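Local coordinates for ribosome biogenesis GTPase A (Thermotoga maritima, PDB 3CNO), which binds and probably hydrolyses GTP, and is probably required for a late step in assembly of the large (50S) ribosomal subunit, at residues D30-F35 with L53-I58; D57-K62 with R242-R247. All blocks are in the same frame, centred on the assembly; numbering follows the deposited sequence.

Interaction 1: D30-F35 with L53-I58. With GDP (guanosine-5'-diphosphate), chain B.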
loop_
_atom_site.group_PDB
_atom_site.type_symbol
_atom_site.label_atom_id
_atom_site.label_comp_id
_atom_site.label_asym_id
_atom_site.label_seq_id
_atom_site.Cartn_x
_atom_site.Cartn_y
_atom_site.Cartn_z
ATOM N N ASP A 30 -0.154 -2.766 0.888
ATOM C CA ASP A 30 -1.138 -1.999 1.642
ATOM C C ASP A 30 -2.265 -2.938 2.049
ATOM O O ASP A 30 -2.898 -3.563 1.191
ATOM C CB ASP A 30 -1.680 -0.819 0.815
ATOM C CG ASP A 30 -2.459 0.189 1.659
ATOM O OD1 ASP A 30 -3.345 -0.226 2.434
ATOM O OD2 ASP A 30 -2.202 1.407 1.536
ATOM N N ALA A 31 -2.519 -3.025 3.356
ATOM C CA ALA A 31 -3.569 -3.898 3.912
ATOM C C ALA A 31 -4.971 -3.621 3.343
ATOM O O ALA A 31 -5.835 -4.513 3.335
ATOM C CB ALA A 31 -3.586 -3.832 5.457
ATOM N N ARG A 32 -5.192 -2.397 2.863
ATOM C CA ARG A 32 -6.486 -2.024 2.276
ATOM C C ARG A 32 -6.698 -2.605 0.879
ATOM O O ARG A 32 -7.837 -2.741 0.435
ATOM C CB ARG A 32 -6.652 -0.513 2.245
ATOM C CG ARG A 32 -6.480 0.131 3.587
ATOM C CD ARG A 32 -6.442 1.648 3.482
ATOM N NE ARG A 32 -5.224 2.103 2.822
ATOM C CZ ARG A 32 -5.001 3.356 2.454
ATOM N NH1 ARG A 32 -5.926 4.284 2.668
ATOM N NH2 ARG A 32 -3.861 3.679 1.847
ATOM N N ALA A 33 -5.603 -2.949 0.195
ATOM C CA ALA A 33 -5.682 -3.566 -1.129
ATOM C C ALA A 33 -4.524 -4.567 -1.386
ATOM O O ALA A 33 -3.578 -4.256 -2.126
ATOM C CB ALA A 33 -5.748 -2.481 -2.220
ATOM N N PRO A 34 -4.587 -5.760 -0.753
ATOM C CA PRO A 34 -3.503 -6.749 -0.827
ATOM C C PRO A 34 -3.219 -7.301 -2.230
ATOM O O PRO A 34 -2.114 -7.774 -2.486
ATOM C CB PRO A 34 -3.984 -7.865 0.107
ATOM C CG PRO A 34 -4.930 -7.170 1.045
ATOM C CD PRO A 34 -5.662 -6.228 0.142
ATOM N N PHE A 35 -4.192 -7.219 -3.131
ATOM C CA PHE A 35 -4.013 -7.755 -4.475
ATOM C C PHE A 35 -3.431 -6.732 -5.446
ATOM O O PHE A 35 -2.508 -7.052 -6.203
ATOM C CB PHE A 35 -5.316 -8.369 -4.988
ATOM C CG PHE A 35 -5.523 -9.792 -4.550
ATOM C CD1 PHE A 35 -4.955 -10.268 -3.370
ATOM C CD2 PHE A 35 -6.301 -10.654 -5.304
ATOM C CE1 PHE A 35 -5.140 -11.591 -2.958
ATOM C CE2 PHE A 35 -6.502 -11.984 -4.894
ATOM C CZ PHE A 35 -5.921 -12.449 -3.716
ATOM N N LEU A 53 1.340 -7.004 5.476
ATOM C CA LEU A 53 0.175 -6.142 5.279
ATOM C C LEU A 53 0.348 -4.901 6.167
ATOM O O LEU A 53 0.202 -4.985 7.382
ATOM C CB LEU A 53 -1.141 -6.891 5.589
ATOM C CG LEU A 53 -1.451 -8.211 4.840
ATOM C CD1 LEU A 53 -2.798 -8.824 5.268
ATOM C CD2 LEU A 53 -1.380 -8.069 3.301
ATOM N N ASN A 54 0.685 -3.769 5.543
ATOM C CA ASN A 54 1.010 -2.507 6.231
ATOM C C ASN A 54 -0.167 -1.550 6.305
ATOM O O ASN A 54 -1.153 -1.717 5.590
ATOM C CB ASN A 54 2.156 -1.793 5.507
ATOM C CG ASN A 54 2.943 -0.870 6.426
ATOM O OD1 ASN A 54 2.953 -1.040 7.641
ATOM N ND2 ASN A 54 3.606 0.120 5.844
ATOM N N LYS A 55 -0.041 -0.536 7.160
ATOM C CA LYS A 55 -1.041 0.519 7.321
ATOM C C LYS A 55 -2.350 -0.019 7.884
ATOM O O LYS A 55 -3.435 0.434 7.512
ATOM C CB LYS A 55 -1.274 1.295 6.008
ATOM C CG LYS A 55 -0.006 1.778 5.343
ATOM C CD LYS A 55 -0.279 2.763 4.221
ATOM C CE LYS A 55 1.031 3.306 3.660
ATOM N NZ LYS A 55 0.757 4.244 2.558
ATOM N N VAL A 56 -2.242 -0.989 8.791
ATOM C CA VAL A 56 -3.435 -1.579 9.414
ATOM C C VAL A 56 -4.222 -0.553 10.226
ATOM O O VAL A 56 -5.412 -0.733 10.450
ATOM C CB VAL A 56 -3.139 -2.868 10.256
ATOM C CG1 VAL A 56 -2.794 -4.024 9.353
ATOM C CG2 VAL A 56 -2.056 -2.642 11.282
ATOM N N ASP A 57 -3.552 0.521 10.635
ATOM C CA ASP A 57 -4.160 1.631 11.369
ATOM C C ASP A 57 -5.221 2.404 10.582
ATOM O O ASP A 57 -6.093 3.045 11.170
ATOM C CB ASP A 57 -3.076 2.621 11.827
ATOM C CG ASP A 57 -2.252 3.188 10.653
ATOM O OD1 ASP A 57 -1.715 2.391 9.854
ATOM O OD2 ASP A 57 -2.126 4.429 10.541
ATOM N N ILE A 58 -5.128 2.380 9.252
ATOM C CA ILE A 58 -6.086 3.119 8.423
ATOM C C ILE A 58 -6.950 2.197 7.553
ATOM O O ILE A 58 -7.683 2.662 6.666
ATOM C CB ILE A 58 -5.400 4.243 7.593
ATOM C CG1 ILE A 58 -4.302 3.675 6.685
ATOM C CG2 ILE A 58 -4.873 5.347 8.520
ATOM C CD1 ILE A 58 -3.869 4.626 5.564
HETATM P PB GDP B . 7.433 4.105 0.151
HETATM O O1B GDP B . 8.852 4.076 0.652
HETATM O O2B GDP B . 6.991 2.663 -0.013
HETATM O O3B GDP B . 7.293 4.733 -1.217
HETATM O O3A GDP B . 6.459 4.839 1.191
HETATM P PA GDP B . 6.804 5.755 2.460
HETATM O O1A GDP B . 7.512 5.037 3.582
HETATM O O2A GDP B . 7.512 7.018 2.038
HETATM O "O5'" GDP B . 5.327 6.100 2.960
HETATM C "C5'" GDP B . 4.392 6.660 2.044
HETATM C "C4'" GDP B . 3.321 7.402 2.825
HETATM O "O4'" GDP B . 2.612 6.499 3.670
HETATM C "C3'" GDP B . 3.909 8.465 3.729
HETATM O "O3'" GDP B . 3.015 9.586 3.707
HETATM C "C2'" GDP B . 3.904 7.838 5.101
HETATM O "O2'" GDP B . 3.849 8.865 6.095
HETATM C "C1'" GDP B . 2.682 6.925 5.030
HETATM N N9 GDP B . 2.753 5.665 5.808
HETATM C C8 GDP B . 3.728 4.737 5.795
HETATM N N7 GDP B . 3.425 3.700 6.616
HETATM C C5 GDP B . 2.224 3.958 7.167
HETATM C C6 GDP B . 1.313 3.291 8.128
HETATM O O6 GDP B . 1.609 2.192 8.640
HETATM N N1 GDP B . 0.154 3.902 8.424
HETATM C C2 GDP B . -0.193 5.096 7.898
HETATM N N2 GDP B . -1.376 5.642 8.250
HETATM N N3 GDP B . 0.595 5.763 7.023
HETATM C C4 GDP B . 1.785 5.252 6.630
HETATM O O HOH W 1 -0.316 2.743 0.439
HETATM O O HOH W 2 -8.368 4.310 4.378
#

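Interaction 2: D57-K62 with R242-R247. With GDP (guanosine-5'-diphosphate), chain B.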
loop_
_atom_site.group_PDB
_atom_site.type_symbol
_atom_site.label_atom_id
_atom_site.label_comp_id
_atom_site.label_asym_id
_atom_site.label_seq_id
_atom_site.Cartn_x
_atom_site.Cartn_y
_atom_site.Cartn_z
ATOM N N ASP A 57 -3.552 0.521 10.635
ATOM C CA ASP A 57 -4.160 1.631 11.369
ATOM C C ASP A 57 -5.221 2.404 10.582
ATOM O O ASP A 57 -6.093 3.045 11.170
ATOM C CB ASP A 57 -3.076 2.621 11.827
ATOM C CG ASP A 57 -2.252 3.188 10.653
ATOM O OD1 ASP A 57 -1.715 2.391 9.854
ATOM O OD2 ASP A 57 -2.126 4.429 10.541
ATOM N N ILE A 58 -5.128 2.380 9.252
ATOM C CA ILE A 58 -6.086 3.119 8.423
ATOM C C ILE A 58 -6.950 2.197 7.553
ATOM O O ILE A 58 -7.683 2.662 6.666
ATOM C CB ILE A 58 -5.400 4.243 7.593
ATOM C CG1 ILE A 58 -4.302 3.675 6.685
ATOM C CG2 ILE A 58 -4.873 5.347 8.520
ATOM C CD1 ILE A 58 -3.869 4.626 5.564
ATOM N N ALA A 59 -6.857 0.896 7.818
ATOM C CA ALA A 59 -7.621 -0.116 7.086
ATOM C C ALA A 59 -8.837 -0.612 7.903
ATOM O O ALA A 59 -8.898 -0.415 9.106
ATOM C CB ALA A 59 -6.704 -1.293 6.715
ATOM N N ASP A 60 -9.795 -1.259 7.241
ATOM C CA ASP A 60 -10.920 -1.886 7.938
ATOM C C ASP A 60 -10.447 -3.143 8.663
ATOM O O ASP A 60 -10.063 -4.116 8.013
ATOM C CB ASP A 60 -12.053 -2.237 6.962
ATOM C CG ASP A 60 -13.237 -2.899 7.663
ATOM O OD1 ASP A 60 -13.488 -4.106 7.438
ATOM O OD2 ASP A 60 -13.892 -2.217 8.474
ATOM N N GLU A 61 -10.492 -3.117 9.997
ATOM C CA GLU A 61 -9.934 -4.187 10.828
ATOM C C GLU A 61 -10.475 -5.555 10.472
ATOM O O GLU A 61 -9.710 -6.528 10.381
ATOM C CB GLU A 61 -10.177 -3.930 12.322
ATOM C CG GLU A 61 -9.157 -3.024 12.985
ATOM C CD GLU A 61 -9.638 -2.470 14.318
ATOM O OE1 GLU A 61 -10.705 -1.800 14.351
ATOM O OE2 GLU A 61 -8.937 -2.688 15.331
ATOM N N LYS A 62 -11.786 -5.626 10.274
ATOM C CA LYS A 62 -12.448 -6.879 9.961
ATOM C C LYS A 62 -11.967 -7.425 8.622
ATOM O O LYS A 62 -11.634 -8.592 8.527
ATOM C CB LYS A 62 -13.972 -6.703 9.968
ATOM C CG LYS A 62 -14.717 -7.816 10.692
ATOM C CD LYS A 62 -14.895 -9.078 9.824
ATOM C CE LYS A 62 -15.243 -10.309 10.675
ATOM N NZ LYS A 62 -16.368 -10.086 11.648
ATOM N N ARG A 242 -11.355 4.582 8.216
ATOM C CA ARG A 242 -10.817 3.234 8.089
ATOM C C ARG A 242 -11.584 2.459 7.032
ATOM O O ARG A 242 -12.671 1.950 7.293
ATOM C CB ARG A 242 -10.953 2.494 9.407
ATOM C CG ARG A 242 -9.839 2.669 10.381
ATOM C CD ARG A 242 -10.128 1.742 11.520
ATOM N NE ARG A 242 -9.066 1.669 12.514
ATOM C CZ ARG A 242 -8.103 0.758 12.504
ATOM N NH1 ARG A 242 -8.044 -0.141 11.530
ATOM N NH2 ARG A 242 -7.187 0.754 13.465
ATOM N N VAL A 243 -11.002 2.342 5.847
ATOM C CA VAL A 243 -11.697 1.782 4.698
ATOM C C VAL A 243 -10.744 0.865 3.944
ATOM O O VAL A 243 -9.588 1.224 3.712
ATOM C CB VAL A 243 -12.182 2.931 3.758
ATOM C CG1 VAL A 243 -12.956 2.399 2.563
ATOM C CG2 VAL A 243 -13.032 3.916 4.525
ATOM N N SER A 244 -11.223 -0.317 3.572
ATOM C CA SER A 244 -10.458 -1.221 2.718
ATOM C C SER A 244 -11.131 -1.320 1.342
ATOM O O SER A 244 -12.335 -1.095 1.227
ATOM C CB SER A 244 -10.304 -2.582 3.383
ATOM O OG SER A 244 -9.519 -2.469 4.559
ATOM N N PHE A 245 -10.353 -1.624 0.306
ATOM C CA PHE A 245 -10.820 -1.512 -1.083
ATOM C C PHE A 245 -10.928 -2.856 -1.779
ATOM O O PHE A 245 -11.568 -2.977 -2.830
ATOM C CB PHE A 245 -9.918 -0.561 -1.879
ATOM C CG PHE A 245 -9.618 0.718 -1.157
ATOM C CD1 PHE A 245 -10.657 1.542 -0.708
ATOM C CD2 PHE A 245 -8.303 1.081 -0.888
ATOM C CE1 PHE A 245 -10.384 2.711 -0.023
ATOM C CE2 PHE A 245 -8.017 2.250 -0.212
ATOM C CZ PHE A 245 -9.054 3.065 0.227
ATOM N N GLU A 246 -10.284 -3.859 -1.190
ATOM C CA GLU A 246 -10.419 -5.236 -1.646
ATOM C C GLU A 246 -10.773 -6.150 -0.482
ATOM O O GLU A 246 -10.362 -5.920 0.663
ATOM C CB GLU A 246 -9.157 -5.712 -2.373
ATOM C CG GLU A 246 -8.735 -4.772 -3.490
ATOM C CD GLU A 246 -7.471 -5.195 -4.188
ATOM O OE1 GLU A 246 -7.477 -5.228 -5.434
ATOM O OE2 GLU A 246 -6.473 -5.499 -3.509
ATOM N N ARG A 247 -11.574 -7.160 -0.802
ATOM C CA ARG A 247 -12.008 -8.194 0.128
ATOM C C ARG A 247 -11.641 -9.518 -0.536
ATOM O O ARG A 247 -11.695 -9.616 -1.763
ATOM C CB ARG A 247 -13.522 -8.108 0.319
ATOM C CG ARG A 247 -13.982 -7.020 1.280
ATOM C CD ARG A 247 -15.222 -6.258 0.770
ATOM N NE ARG A 247 -14.916 -4.848 0.478
ATOM C CZ ARG A 247 -14.993 -4.267 -0.723
ATOM N NH1 ARG A 247 -15.382 -4.955 -1.793
ATOM N NH2 ARG A 247 -14.689 -2.982 -0.857
HETATM P PB GDP B . 7.433 4.105 0.151
HETATM O O1B GDP B . 8.852 4.076 0.652
HETATM O O2B GDP B . 6.991 2.663 -0.013
HETATM O O3B GDP B . 7.293 4.733 -1.217
HETATM O O3A GDP B . 6.459 4.839 1.191
HETATM P PA GDP B . 6.804 5.755 2.460
HETATM O O1A GDP B . 7.512 5.037 3.582
HETATM O O2A GDP B . 7.512 7.018 2.038
HETATM O "O5'" GDP B . 5.327 6.100 2.960
HETATM C "C5'" GDP B . 4.392 6.660 2.044
HETATM C "C4'" GDP B . 3.321 7.402 2.825
HETATM O "O4'" GDP B . 2.612 6.499 3.670
HETATM C "C3'" GDP B . 3.909 8.465 3.729
HETATM O "O3'" GDP B . 3.015 9.586 3.707
HETATM C "C2'" GDP B . 3.904 7.838 5.101
HETATM O "O2'" GDP B . 3.849 8.865 6.095
HETATM C "C1'" GDP B . 2.682 6.925 5.030
HETATM N N9 GDP B . 2.753 5.665 5.808
HETATM C C8 GDP B . 3.728 4.737 5.795
HETATM N N7 GDP B . 3.425 3.700 6.616
HETATM C C5 GDP B . 2.224 3.958 7.167
HETATM C C6 GDP B . 1.313 3.291 8.128
HETATM O O6 GDP B . 1.609 2.192 8.640
HETATM N N1 GDP B . 0.154 3.902 8.424
HETATM C C2 GDP B . -0.193 5.096 7.898
HETATM N N2 GDP B . -1.376 5.642 8.250
HETATM N N3 GDP B . 0.595 5.763 7.023
HETATM C C4 GDP B . 1.785 5.252 6.630
HETATM O O HOH W 3 -8.038 -4.606 5.316
#

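Interaction 1: D30-F35 with L53-I58
NZ of Lys55 is gripped from several directions: it donates to O4' of GDP at 3.1 Å, to the carbonyl oxygen of Asn109, and to water 1, which links it to OD2 of Asp30. OD2 of Asp30 also lies 3.6 Å from CD of Lys55, the two side chains crossing at about a right angle; the opposite charges of Asp30 OD2 and Lys55 NZ stay 4.2 Å apart, beyond a salt bridge. Arg32 fixes the carboxylate of Asp30: NE reaches OD1, and NH2 reaches OD2 at 2.8 Å, side-on in the guanidinium plane, while the backbone N of Arg32 also donates to OD1, closing an Asx turn. Asn54, Lys55, Val56 and Asp57 form the NKxD motif of GTPases. With CG anti to the carbonyl carbon (chi1 -50°) and the chain extended beyond it, Lys55 lies over a face of the guanine, CG 3.4 Å from C6 of GDP, a task for a long aliphatic stem. CD1 of Ile58 sits over the centre of the Arg32 guanidinium, 3.5 Å from CZ. Ala31 N donates to Asn54 O at 2.9 Å, in the parallel bridge that pairs Asp30 with Asn54; the small CB of Ala31 fits against CB of Leu53, at 3.9 Å, and CG1 of Val56.

Interaction 2: D57-K62 with R242-R247
Arg242 sends NH1 to the carbonyl oxygen of Ala59 at 2.6 Å, the acceptor at the edge of the guanidinium and the donor in the carbonyl plane; the same nitrogen also makes a weak bond to Val56 O. One face of the guanidinium is covered by Asp57 O, 3.3 Å from CZ of Arg242, but no N-H of Arg242 is well aimed at it. Over the opposite face the Glu61 carboxylate stacks off-centre, toward the rim, with the planes 25° apart, and this probably adds charge attraction without a hydrogen bond. A long, extended arginine suits a place where backbone oxygens and an acid surround one flat cation. Ile58 O takes a weak bond from Val243 N at 3.4 Å and a CA-H...O contact from Arg242. This loop leads from the guanine-reading aspartate of the NKxD motif to helix 61-72: Asp57 OD1 accepts from N1 of GDP at 2.8 Å and OD2 from N2 at 2.7 Å. With an alanine here, N1 and N2 would probably be left without their carboxylate acceptors and the hold on guanine would be weakened. Asp60 is the N-cap of helix 61-72: CG anti to the backbone N (chi1 180°) turns its side chain to cap a backbone N of the first turn, and OD1 is bonded to the Thr63 hydroxyl as well. Asp60 N donates to Ser244 OG at 3.0 Å; this small hydroxyl also pairs with water 3, 2.7 Å from OG.

From the N terminus, strand 24-30 runs out into residues 30-35, and interaction 1 closes a short connection, 17 residues without helix, where strand 48-54 ends beside it in the mixed sheet, the two strands running parallel. The chain then passes directly into interaction 2, which shares Asp57 and Ile58 and leads into helix 61-72. Its partner, residues 242-247, comes only after 179 more residues, beyond helix 224-236, so the second loop follows the first, neither nested nor crossed; only the contacting segments share two residues. The tail thereby returns to the G domain. Interactions 1 and 2 also meet directly: Arg32 O probably accepts from Phe245 N, and Phe35 N probably donates to Glu246 OE2. Both reach GDP, interaction 2 only through the shared Asp57 and Ile58.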